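Local coordinates for protein 6-phosphogluconolactonase (Trypanosoma cruzi, PDB 6VYE) that probably hydrolyses 6-phosphogluconolactone to 6-phosphogluconate, the second step of the oxidative branch of the pentose phosphate pathway, at residues A[66-71]-A[104-109]; A[79-84]-A[94-99]; A[39-44]-A[72-77]; A[159-164]-A[211-216]. One frame throughout, in Å; residues are numbered along the deposited sequence.

Contact 1 of 4, residues A[66-71]-A[104-109]. Unlike the reference sequence in segment 104-109: R105 (reference His).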
# COMPACT_ATOMS: atom_id res chain seq x y z
N GLU A 66 -17.06 2.78 12.47
CA GLU A 66 -17.98 1.62 12.33
C GLU A 66 -17.37 0.30 12.80
O GLU A 66 -18.14 -0.64 12.97
CB GLU A 66 -18.44 1.50 10.88
CG GLU A 66 -19.42 2.61 10.55
CD GLU A 66 -19.95 2.60 9.14
OE1 GLU A 66 -20.68 3.56 8.79
OE2 GLU A 66 -19.64 1.63 8.41
N HIS A 67 -16.05 0.20 12.97
CA HIS A 67 -15.39 -1.11 13.24
C HIS A 67 -14.38 -1.01 14.39
O HIS A 67 -13.49 -1.86 14.48
CB HIS A 67 -14.85 -1.70 11.96
CG HIS A 67 -15.91 -2.00 10.96
ND1 HIS A 67 -16.80 -3.04 11.11
CD2 HIS A 67 -16.25 -1.39 9.80
CE1 HIS A 67 -17.64 -3.06 10.09
NE2 HIS A 67 -17.30 -2.08 9.26
N LEU A 68 -14.55 -0.05 15.29
CA LEU A 68 -13.53 0.13 16.35
C LEU A 68 -13.47 -1.10 17.26
O LEU A 68 -12.38 -1.45 17.75
CB LEU A 68 -13.81 1.38 17.19
CG LEU A 68 -12.64 1.81 18.08
CD1 LEU A 68 -11.32 1.81 17.31
CD2 LEU A 68 -12.91 3.20 18.64
N HIS A 69 -14.62 -1.70 17.57
CA HIS A 69 -14.69 -2.87 18.45
C HIS A 69 -13.85 -4.02 17.86
O HIS A 69 -13.14 -4.70 18.60
CB HIS A 69 -16.15 -3.29 18.69
CG HIS A 69 -16.21 -4.37 19.70
ND1 HIS A 69 -16.22 -5.72 19.34
CD2 HIS A 69 -16.16 -4.33 21.04
CE1 HIS A 69 -16.24 -6.44 20.45
NE2 HIS A 69 -16.18 -5.62 21.50
N LEU A 70 -13.95 -4.20 16.55
CA LEU A 70 -13.27 -5.27 15.81
C LEU A 70 -11.76 -5.03 15.90
O LEU A 70 -11.04 -6.01 16.07
CB LEU A 70 -13.77 -5.28 14.37
CG LEU A 70 -13.10 -6.27 13.44
CD1 LEU A 70 -13.25 -7.69 13.95
CD2 LEU A 70 -13.69 -6.17 12.05
N LEU A 71 -11.32 -3.77 15.80
CA LEU A 71 -9.87 -3.40 15.66
C LEU A 71 -9.21 -3.19 17.03
O LEU A 71 -8.03 -3.60 17.21
CB LEU A 71 -9.77 -2.15 14.78
CG LEU A 71 -10.34 -2.33 13.37
CD1 LEU A 71 -10.17 -1.06 12.56
CD2 LEU A 71 -9.75 -3.53 12.65
N LEU A 104 -5.59 5.38 14.29
CA LEU A 104 -4.60 4.57 15.05
C LEU A 104 -4.44 5.09 16.48
O LEU A 104 -3.92 4.34 17.31
CB LEU A 104 -3.28 4.51 14.30
CG LEU A 104 -3.35 3.84 12.94
CD1 LEU A 104 -1.96 3.75 12.32
CD2 LEU A 104 -3.95 2.45 13.02
N ARG A 105 -4.88 6.32 16.77
CA ARG A 105 -4.83 6.91 18.13
C ARG A 105 -5.60 6.01 19.10
O ARG A 105 -5.24 5.97 20.26
CB ARG A 105 -5.36 8.35 18.12
CG ARG A 105 -6.80 8.53 17.64
CD ARG A 105 -7.17 10.00 17.47
NE ARG A 105 -8.36 10.17 16.63
CZ ARG A 105 -9.62 10.09 17.06
NH1 ARG A 105 -9.88 9.90 18.35
NH2 ARG A 105 -10.63 10.23 16.23
N ASP A 106 -6.59 5.24 18.63
CA ASP A 106 -7.41 4.35 19.48
C ASP A 106 -7.07 2.86 19.30
O ASP A 106 -7.88 2.04 19.75
CB ASP A 106 -8.88 4.60 19.16
CG ASP A 106 -9.38 5.89 19.79
OD1 ASP A 106 -10.08 6.66 19.11
OD2 ASP A 106 -9.02 6.13 20.93
N ILE A 107 -5.95 2.50 18.67
CA ILE A 107 -5.53 1.08 18.45
C ILE A 107 -4.45 0.73 19.47
O ILE A 107 -3.56 1.51 19.72
CB ILE A 107 -5.05 0.87 17.00
CG1 ILE A 107 -6.17 1.20 16.02
CG2 ILE A 107 -4.48 -0.53 16.77
CD1 ILE A 107 -7.46 0.43 16.26
N PRO A 108 -4.49 -0.47 20.10
CA PRO A 108 -3.41 -0.89 20.99
C PRO A 108 -2.02 -0.74 20.35
O PRO A 108 -1.90 -0.92 19.12
CB PRO A 108 -3.73 -2.36 21.27
CG PRO A 108 -5.24 -2.44 21.10
CD PRO A 108 -5.58 -1.45 20.01
N GLU A 109 -1.04 -0.31 21.14
CA GLU A 109 0.26 0.22 20.65
C GLU A 109 1.03 -0.90 19.94
O GLU A 109 1.68 -0.62 18.91
CB GLU A 109 1.09 0.85 21.77
CG GLU A 109 1.58 -0.13 22.82
CD GLU A 109 2.55 0.49 23.81
OE1 GLU A 109 3.68 -0.02 23.93
OE2 GLU A 109 2.20 1.53 24.41
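L71 and I107 make the closest apolar meeting between residues 66-71 and 104-109, with I107 CD1 lying 3.8 Å from L71 CB. The position of that methyl follows from two torsions of I107: CG1 is anti to the carbonyl carbon and beside the backbone N (chi1 -60°), and chi2 of -55° then places CD1 against L71. The same methyl is 4.2 Å from L68 CD1, so it serves two leucines of one helical turn. L68 also touches D106, its CD1 standing 4.1 Å from D106 CB; the two side chains cross at about a right angle, and on the D106 side the contact is made by the CB methylene rather than the carboxylate. P108 adds a looser touch at the L71 carbonyl. No hydrogen bond spans the two segments, and the buried area is modest, 178 Å².

The fold is an alpha/beta one with a largely parallel sheet. Helix 68-73 leads into strand 77-85. Segment 104-109 starts at the C-terminal end of helix 95-104, so the contact joins the parts of the chain that precede and follow this strand. I107 also reaches F79 of the strand, while L71 packs on L77 and L103.

Polar bonds act within the segments or reach outside them. A type I turn from L104 to I107 is closed by I107 N donating to L104 O at 3.1 Å. D106 OD1 accepts from H64 NE2 of helix 54-66. R105 NH1 and D106 OD1, 3.3 Å apart, form a salt bridge of charges only, because the oxygen is well out of the guanidinium plane.

Contact 2 of 4, residues A[79-84]-A[94-99]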
# COMPACT_ATOMS: atom_id res chain seq x y z
N PHE A 79 -1.17 -2.90 12.00
CA PHE A 79 -1.08 -1.81 11.02
C PHE A 79 0.40 -1.51 10.76
O PHE A 79 1.11 -1.04 11.68
CB PHE A 79 -1.85 -0.59 11.53
CG PHE A 79 -3.35 -0.79 11.65
CD1 PHE A 79 -4.16 -0.61 10.55
CD2 PHE A 79 -3.92 -1.12 12.87
CE1 PHE A 79 -5.53 -0.80 10.64
CE2 PHE A 79 -5.30 -1.30 12.98
CZ PHE A 79 -6.10 -1.08 11.87
N PHE A 80 0.81 -1.73 9.52
CA PHE A 80 2.13 -1.36 8.95
C PHE A 80 1.89 -0.31 7.86
O PHE A 80 0.75 -0.03 7.55
CB PHE A 80 2.78 -2.59 8.33
CG PHE A 80 3.13 -3.69 9.31
CD1 PHE A 80 2.17 -4.59 9.76
CD2 PHE A 80 4.43 -3.85 9.76
CE1 PHE A 80 2.49 -5.61 10.65
CE2 PHE A 80 4.75 -4.85 10.68
CZ PHE A 80 3.77 -5.72 11.13
N PHE A 81 2.95 0.24 7.30
CA PHE A 81 2.87 1.26 6.23
C PHE A 81 3.54 0.72 4.98
O PHE A 81 4.64 0.16 5.11
CB PHE A 81 3.45 2.58 6.72
CG PHE A 81 2.60 3.19 7.80
CD1 PHE A 81 1.60 4.09 7.48
CD2 PHE A 81 2.73 2.74 9.11
CE1 PHE A 81 0.79 4.61 8.48
CE2 PHE A 81 1.88 3.23 10.10
CZ PHE A 81 0.93 4.18 9.78
N GLY A 82 2.83 0.81 3.86
CA GLY A 82 3.37 0.44 2.54
C GLY A 82 4.46 1.41 2.14
O GLY A 82 5.32 1.04 1.40
N ASP A 83 4.34 2.66 2.58
CA ASP A 83 5.38 3.69 2.44
C ASP A 83 5.20 4.75 3.52
O ASP A 83 4.12 4.84 4.19
CB ASP A 83 5.40 4.30 1.03
CG ASP A 83 4.22 5.18 0.69
OD1 ASP A 83 3.12 4.94 1.26
OD2 ASP A 83 4.40 6.09 -0.16
N GLU A 84 6.27 5.53 3.67
CA GLU A 84 6.33 6.67 4.61
C GLU A 84 7.30 7.70 4.04
O GLU A 84 8.37 7.29 3.57
CB GLU A 84 6.79 6.21 5.99
CG GLU A 84 6.72 7.32 7.03
CD GLU A 84 5.34 7.96 7.14
OE1 GLU A 84 4.97 8.79 6.24
OE2 GLU A 84 4.62 7.62 8.10
N SER A 94 3.32 13.29 6.84
CA SER A 94 3.50 11.95 7.47
C SER A 94 2.27 11.07 7.22
O SER A 94 1.17 11.49 7.61
CB SER A 94 3.79 12.09 8.94
OG SER A 94 3.73 10.82 9.60
N ASN A 95 2.43 9.89 6.62
CA ASN A 95 1.33 8.89 6.49
C ASN A 95 0.90 8.41 7.89
O ASN A 95 -0.31 8.24 8.16
CB ASN A 95 1.75 7.72 5.60
CG ASN A 95 1.92 8.11 4.14
OD1 ASN A 95 1.33 9.07 3.69
ND2 ASN A 95 2.70 7.36 3.39
N TYR A 96 1.86 8.24 8.79
CA TYR A 96 1.57 7.82 10.19
C TYR A 96 0.70 8.89 10.89
O TYR A 96 -0.35 8.53 11.49
CB TYR A 96 2.85 7.51 10.95
CG TYR A 96 2.57 7.25 12.40
CD1 TYR A 96 1.68 6.25 12.75
CD2 TYR A 96 3.10 8.04 13.40
CE1 TYR A 96 1.35 6.02 14.07
CE2 TYR A 96 2.78 7.82 14.74
CZ TYR A 96 1.91 6.79 15.07
OH TYR A 96 1.56 6.53 16.35
N ASN A 97 1.05 10.18 10.74
CA ASN A 97 0.28 11.30 11.36
C ASN A 97 -1.19 11.24 10.92
O ASN A 97 -2.12 11.35 11.81
CB ASN A 97 0.90 12.65 11.02
CG ASN A 97 0.13 13.81 11.63
OD1 ASN A 97 0.02 13.87 12.85
ND2 ASN A 97 -0.40 14.69 10.81
N MET A 98 -1.44 11.04 9.62
CA MET A 98 -2.81 11.00 9.04
C MET A 98 -3.56 9.77 9.57
O MET A 98 -4.72 9.91 10.02
CB MET A 98 -2.74 11.00 7.51
CG MET A 98 -4.09 10.86 6.82
SD MET A 98 -4.70 9.11 6.60
CE MET A 98 -3.89 8.63 5.08
N ALA A 99 -2.96 8.58 9.51
CA ALA A 99 -3.57 7.30 9.95
C ALA A 99 -3.89 7.40 11.45
O ALA A 99 -4.95 6.91 11.85
CB ALA A 99 -2.64 6.13 9.65
O HOH W 1 5.73 8.96 10.53
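E84 grips the start of helix 95-104 with both carboxylate oxygens: OE1 accepts from N95 N at 2.8 Å and OE2 from Y96 N at 2.9 Å, each through its syn lone pair. CG is anti to the backbone N (chi1 -174°), and the bend at chi2 (55°) turns CD toward the helix start. A negative group facing the first N-H groups of a helix would probably be stabilised by the helix dipole. S94, the N-cap, complements it: its OG accepts from N97 N at 3.0 Å, and a water bound to S94 OG donates to E84 OE2.

N95 reaches back to the strand, ND2 donating to D83 O at 3.0 Å along a nearly straight bond. The carbonyl oxygen sits in the amide plane of N95, whereas ND2 stands well above the carbonyl plane of D83. The D83 carboxylate has its own partner elsewhere, OD2 bonding S176 OG.

F81 supplies the apolar half. Its CZ lies 3.7 Å from Y96 CD1, meeting the tyrosine ring at its edge, in plane. A99 CB approaches the edge of the F81 ring, 3.9 Å from CE1. F81 and N95 slide past each other in opposite directions, ring and amide planes 12° apart, with F81 CD1 4.1 Å from N95 CB.

The strand carrying F81 and E84 belongs to the main sheet, where 77-85 lies between strands 46-50 and 206-209. Helix 95-104 packs on it, with A99 also touching L50 and F81 touching L104, while F80 meets helix 128-146 through Y138, I142, L145 and L146.

Contact 3 of 4, residues A[39-44]-A[72-77]. With PO4 (phosphate ion), chain C.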
# COMPACT_ATOMS: atom_id res chain seq x y z
N SER A 39 -10.91 -15.15 8.09
CA SER A 39 -9.73 -15.67 8.79
C SER A 39 -10.15 -16.08 10.20
O SER A 39 -10.76 -15.25 10.92
CB SER A 39 -8.67 -14.62 8.82
OG SER A 39 -7.38 -15.20 8.87
N GLU A 40 -9.81 -17.30 10.62
CA GLU A 40 -10.01 -17.71 12.04
C GLU A 40 -9.27 -16.74 12.98
O GLU A 40 -8.11 -16.32 12.66
CB GLU A 40 -9.60 -19.17 12.22
CG GLU A 40 -10.59 -20.11 11.54
CD GLU A 40 -10.39 -21.57 11.85
OE1 GLU A 40 -11.40 -22.31 11.93
OE2 GLU A 40 -9.23 -21.96 12.03
N ARG A 41 -9.94 -16.38 14.09
CA ARG A 41 -9.44 -15.44 15.14
C ARG A 41 -8.03 -15.84 15.61
O ARG A 41 -7.30 -14.95 16.07
CB ARG A 41 -10.43 -15.36 16.31
CG ARG A 41 -11.60 -14.43 16.05
CD ARG A 41 -12.66 -14.46 17.15
NE ARG A 41 -13.68 -13.42 17.02
CZ ARG A 41 -14.75 -13.48 16.22
NH1 ARG A 41 -15.60 -12.47 16.17
NH2 ARG A 41 -14.92 -14.51 15.41
N THR A 42 -7.64 -17.11 15.51
CA THR A 42 -6.31 -17.59 15.98
C THR A 42 -5.20 -17.05 15.07
O THR A 42 -4.07 -17.10 15.49
CB THR A 42 -6.30 -19.11 16.13
OG1 THR A 42 -6.60 -19.69 14.87
CG2 THR A 42 -7.24 -19.60 17.21
N ASN A 43 -5.50 -16.56 13.87
CA ASN A 43 -4.52 -15.99 12.91
C ASN A 43 -4.47 -14.48 13.08
O ASN A 43 -3.50 -13.85 12.54
CB ASN A 43 -4.85 -16.30 11.45
CG ASN A 43 -4.87 -17.78 11.17
OD1 ASN A 43 -4.04 -18.51 11.68
ND2 ASN A 43 -5.87 -18.24 10.45
N TRP A 44 -5.45 -13.91 13.79
CA TRP A 44 -5.44 -12.46 14.11
C TRP A 44 -4.27 -12.20 15.07
O TRP A 44 -3.91 -13.07 15.87
CB TRP A 44 -6.77 -12.00 14.69
CG TRP A 44 -7.97 -12.22 13.82
CD1 TRP A 44 -8.05 -12.86 12.61
CD2 TRP A 44 -9.31 -11.79 14.14
NE1 TRP A 44 -9.35 -12.87 12.19
CE2 TRP A 44 -10.14 -12.22 13.09
CE3 TRP A 44 -9.88 -11.12 15.23
CZ2 TRP A 44 -11.52 -11.98 13.09
CZ3 TRP A 44 -11.23 -10.87 15.23
CH2 TRP A 44 -12.04 -11.32 14.18
N LYS A 72 -9.91 -2.57 17.97
CA LYS A 72 -9.36 -2.22 19.30
C LYS A 72 -9.55 -3.39 20.27
O LYS A 72 -8.53 -3.90 20.75
CB LYS A 72 -9.98 -0.91 19.80
CG LYS A 72 -9.77 -0.57 21.27
CD LYS A 72 -10.47 0.74 21.59
CE LYS A 72 -9.70 1.63 22.54
NZ LYS A 72 -9.74 1.12 23.92
N GLU A 73 -10.79 -3.79 20.56
CA GLU A 73 -11.10 -4.87 21.54
C GLU A 73 -10.70 -6.24 20.98
O GLU A 73 -10.22 -7.05 21.78
CB GLU A 73 -12.59 -4.94 21.89
CG GLU A 73 -12.98 -4.04 23.05
CD GLU A 73 -12.79 -2.57 22.74
OE1 GLU A 73 -13.13 -2.16 21.61
OE2 GLU A 73 -12.24 -1.86 23.59
N GLU A 74 -10.97 -6.51 19.70
CA GLU A 74 -10.81 -7.87 19.12
C GLU A 74 -9.43 -7.98 18.44
O GLU A 74 -9.09 -9.11 18.03
CB GLU A 74 -11.97 -8.26 18.20
CG GLU A 74 -13.31 -8.44 18.89
CD GLU A 74 -14.33 -9.14 17.99
OE1 GLU A 74 -14.01 -10.24 17.45
OE2 GLU A 74 -15.43 -8.56 17.78
N ARG A 75 -8.66 -6.89 18.38
CA ARG A 75 -7.26 -6.90 17.90
C ARG A 75 -7.17 -7.59 16.52
O ARG A 75 -6.32 -8.49 16.37
CB ARG A 75 -6.39 -7.61 18.94
CG ARG A 75 -6.44 -6.96 20.32
CD ARG A 75 -5.74 -7.72 21.44
NE ARG A 75 -4.44 -8.22 21.00
CZ ARG A 75 -3.32 -7.53 20.98
NH1 ARG A 75 -3.28 -6.28 21.39
NH2 ARG A 75 -2.20 -8.10 20.57
N ALA A 76 -8.04 -7.24 15.57
CA ALA A 76 -8.14 -7.93 14.27
C ALA A 76 -6.97 -7.61 13.33
O ALA A 76 -6.66 -8.49 12.48
CB ALA A 76 -9.45 -7.62 13.63
N LEU A 77 -6.29 -6.47 13.49
CA LEU A 77 -5.30 -5.95 12.51
C LEU A 77 -4.05 -5.44 13.22
O LEU A 77 -4.14 -4.76 14.27
CB LEU A 77 -5.90 -4.82 11.64
CG LEU A 77 -6.90 -5.25 10.56
CD1 LEU A 77 -7.44 -4.06 9.78
CD2 LEU A 77 -6.33 -6.27 9.59
P PO4 C . -13.49 -17.93 14.67
O1 PO4 C . -14.75 -18.68 15.15
O2 PO4 C . -12.40 -18.94 14.47
O3 PO4 C . -13.81 -17.31 13.35
O4 PO4 C . -13.16 -16.92 15.69
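R41 and E74 form the charged part of the contact, a side-on salt bridge in which two nitrogens converge on one oxygen. E74 OE1 accepts from R41 NH1 at 3.0 Å on its syn lone pair and is met by R41 NE at 3.2 Å nearly in line with its C-O bond. The guanidinium and carboxylate planes are only 10° apart, and the R41 chain runs extended from CG to NE to bring the group there. A phosphate ion, probably from the crystallisation liquor, lies beside the guanidinium at NH2, but its O4 is modelled only 2.9 Å from R41 CD, so its placement and the NH2 to O4 bond are doubtful. E74 OE2, in turn, takes a weak hydrogen bond from H69 ND1.

Aromatic packing centres on W44, whose ring is held between R41 on one face and A76 on the opposite one, both offset toward the rim. R41 CG lies 3.5 Å above the ring plane. A76 CB makes a CH-pi contact, 4.2 Å from the centroid of the W44 six-membered ring and 22° off its normal. At the edge, near the ring plane, E74 O approaches W44 CE3 to 3.5 Å. The indole NE1 makes weak hydrogen bonds to S39 O and I36 O.

Backbone bonding extends the association, A76 pairing with L46 and L70. The loop after helix 24-38 thus meets the loop after helix 68-73 just where each enters a strand. Those strands, 46-50 and 77-85, are parallel neighbours joined through helices 54-66 and 68-73, a beta-alpha-beta crossover as in Rossmann-like folds.

Contact 4 of 4, residues A[159-164]-A[211-216]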
# COMPACT_ATOMS: atom_id res chain seq x y z
N PRO A 159 8.53 -11.35 4.15
CA PRO A 159 7.32 -11.39 4.96
C PRO A 159 6.13 -11.47 4.01
O PRO A 159 6.18 -10.96 2.91
CB PRO A 159 7.39 -10.09 5.77
CG PRO A 159 8.16 -9.16 4.88
CD PRO A 159 9.17 -10.03 4.13
N VAL A 160 5.09 -12.17 4.45
CA VAL A 160 3.85 -12.38 3.67
C VAL A 160 2.77 -11.57 4.39
O VAL A 160 2.39 -11.95 5.49
CB VAL A 160 3.52 -13.87 3.52
CG1 VAL A 160 2.15 -14.11 2.89
CG2 VAL A 160 4.59 -14.57 2.70
N PHE A 161 2.43 -10.42 3.85
CA PHE A 161 1.34 -9.54 4.36
C PHE A 161 -0.01 -10.20 4.04
O PHE A 161 -0.16 -10.84 2.99
CB PHE A 161 1.47 -8.14 3.79
CG PHE A 161 2.44 -7.26 4.53
CD1 PHE A 161 2.04 -6.55 5.63
CD2 PHE A 161 3.76 -7.15 4.13
CE1 PHE A 161 2.91 -5.69 6.27
CE2 PHE A 161 4.64 -6.31 4.78
CZ PHE A 161 4.24 -5.63 5.89
N ASP A 162 -0.93 -10.13 4.99
CA ASP A 162 -2.33 -10.54 4.76
C ASP A 162 -2.99 -9.54 3.80
O ASP A 162 -3.63 -9.99 2.84
CB ASP A 162 -3.08 -10.61 6.10
CG ASP A 162 -2.60 -11.74 6.97
OD1 ASP A 162 -2.63 -12.92 6.49
OD2 ASP A 162 -2.11 -11.43 8.08
N ILE A 163 -2.86 -8.23 4.05
CA ILE A 163 -3.52 -7.20 3.21
C ILE A 163 -2.48 -6.16 2.81
O ILE A 163 -1.73 -5.68 3.69
CB ILE A 163 -4.74 -6.58 3.91
CG1 ILE A 163 -5.68 -7.65 4.48
CG2 ILE A 163 -5.45 -5.64 2.96
CD1 ILE A 163 -6.90 -7.13 5.16
N VAL A 164 -2.44 -5.81 1.52
CA VAL A 164 -1.71 -4.59 1.11
C VAL A 164 -2.70 -3.65 0.44
O VAL A 164 -3.32 -4.03 -0.56
CB VAL A 164 -0.52 -4.93 0.21
CG1 VAL A 164 0.08 -3.65 -0.35
CG2 VAL A 164 0.52 -5.74 0.97
N PRO A 211 8.07 -4.32 -4.97
CA PRO A 211 7.19 -5.19 -5.76
C PRO A 211 7.16 -6.63 -5.21
O PRO A 211 6.09 -7.19 -5.08
CB PRO A 211 7.76 -5.04 -7.18
CG PRO A 211 8.39 -3.67 -7.17
CD PRO A 211 9.02 -3.55 -5.79
N ILE A 212 8.30 -7.25 -4.88
CA ILE A 212 8.31 -8.68 -4.47
C ILE A 212 7.42 -8.85 -3.22
O ILE A 212 6.73 -9.85 -3.12
CB ILE A 212 9.73 -9.25 -4.28
CG1 ILE A 212 9.73 -10.77 -4.10
CG2 ILE A 212 10.47 -8.58 -3.14
CD1 ILE A 212 9.03 -11.54 -5.24
N THR A 213 7.38 -7.88 -2.33
CA THR A 213 6.54 -7.93 -1.11
C THR A 213 5.06 -7.88 -1.47
O THR A 213 4.35 -8.65 -0.89
CB THR A 213 6.84 -6.81 -0.11
OG1 THR A 213 8.22 -6.89 0.23
CG2 THR A 213 6.01 -6.95 1.14
N ILE A 214 4.66 -6.96 -2.36
CA ILE A 214 3.25 -6.80 -2.80
C ILE A 214 2.83 -8.05 -3.58
O ILE A 214 1.69 -8.58 -3.38
CB ILE A 214 3.08 -5.49 -3.61
CG1 ILE A 214 3.35 -4.28 -2.72
CG2 ILE A 214 1.70 -5.42 -4.26
CD1 ILE A 214 3.54 -2.99 -3.47
N ILE A 215 3.71 -8.53 -4.43
CA ILE A 215 3.46 -9.71 -5.30
C ILE A 215 3.13 -10.95 -4.45
O ILE A 215 2.33 -11.76 -4.90
CB ILE A 215 4.65 -9.92 -6.26
CG1 ILE A 215 4.56 -8.92 -7.42
CG2 ILE A 215 4.71 -11.36 -6.76
CD1 ILE A 215 5.85 -8.76 -8.21
N HIS A 216 3.68 -11.06 -3.24
CA HIS A 216 3.46 -12.21 -2.33
C HIS A 216 2.43 -11.96 -1.22
O HIS A 216 2.29 -12.87 -0.37
CB HIS A 216 4.81 -12.67 -1.80
CG HIS A 216 5.49 -13.48 -2.84
ND1 HIS A 216 6.38 -12.92 -3.76
CD2 HIS A 216 5.36 -14.78 -3.16
CE1 HIS A 216 6.78 -13.87 -4.57
NE2 HIS A 216 6.18 -15.01 -4.22
O HOH W 2 3.90 -9.80 1.52
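A water molecule gripped by P159, F161 and T213 bridges the two segments. It donates to T213 O at 2.7 Å and to P159 O at 2.9 Å, and accepts from F161 N at 2.8 Å, so three backbone groups use it where no direct hydrogen bond crosses. Its oxygen also lies in plane at the edge of the F161 ring. The setting is the Rossmann-like alpha/beta core: 159-164 leads into strand 163-167, and helix 211-215 precedes strand 219-224, the parallel neighbour of strand 163-167, so the contact packs a short helix against the entry to a central strand.

Beside the water, the F161 ring and the T213 methyl meet obliquely, with T213 CG2 at the ring edge, 3.7 Å from F161 CD2. T213 CG2 is anti to its backbone N, and OG1, beside that N (chi1 -58°), has other partners, A190 O and T210 OG1. The F161 ring itself packs edge-to-face with F80 and touches helix 128-146 through I142 and L146.

On strand 163-167, V164 CG1 lies 4.1 Å from I214 CG1, the two side chains crossing at about a right angle. V164 CG1 is anti to the backbone N (chi1 172°), which aims that branch at the helix, while I214 also reaches V220.

Just past the helix, V160 CG1 comes within 3.5 Å of H216 O. The imidazole turns back along its own segment, where H216 ND1 donates to I212 O at 3.2 Å, with the acceptor lying in the ring plane.

From the N terminus, contact 3 opens first, in the loop after helix 24-38, and closes at 72-77, at the end of helix 68-73. Contact 1 opens inside that loop at 66-71 and closes at 104-109, so the two cross; both use helix 68-73. Contact 2, between 79-84 and 94-99, nests within the loop of contact 1; L104 packs on F79 and F81, and I107 on F79. Contact 4 follows in series, its loop including strands 191-194 and 206-209. Contact 3 ties 72-77 to loop 39-44, contact 1 helix 68-73 to loop 104-109, and contact 2 strand 77-85 to helix 95-104. F80 packs on F161, joining contacts 2 and 4, which both reach the main sheet.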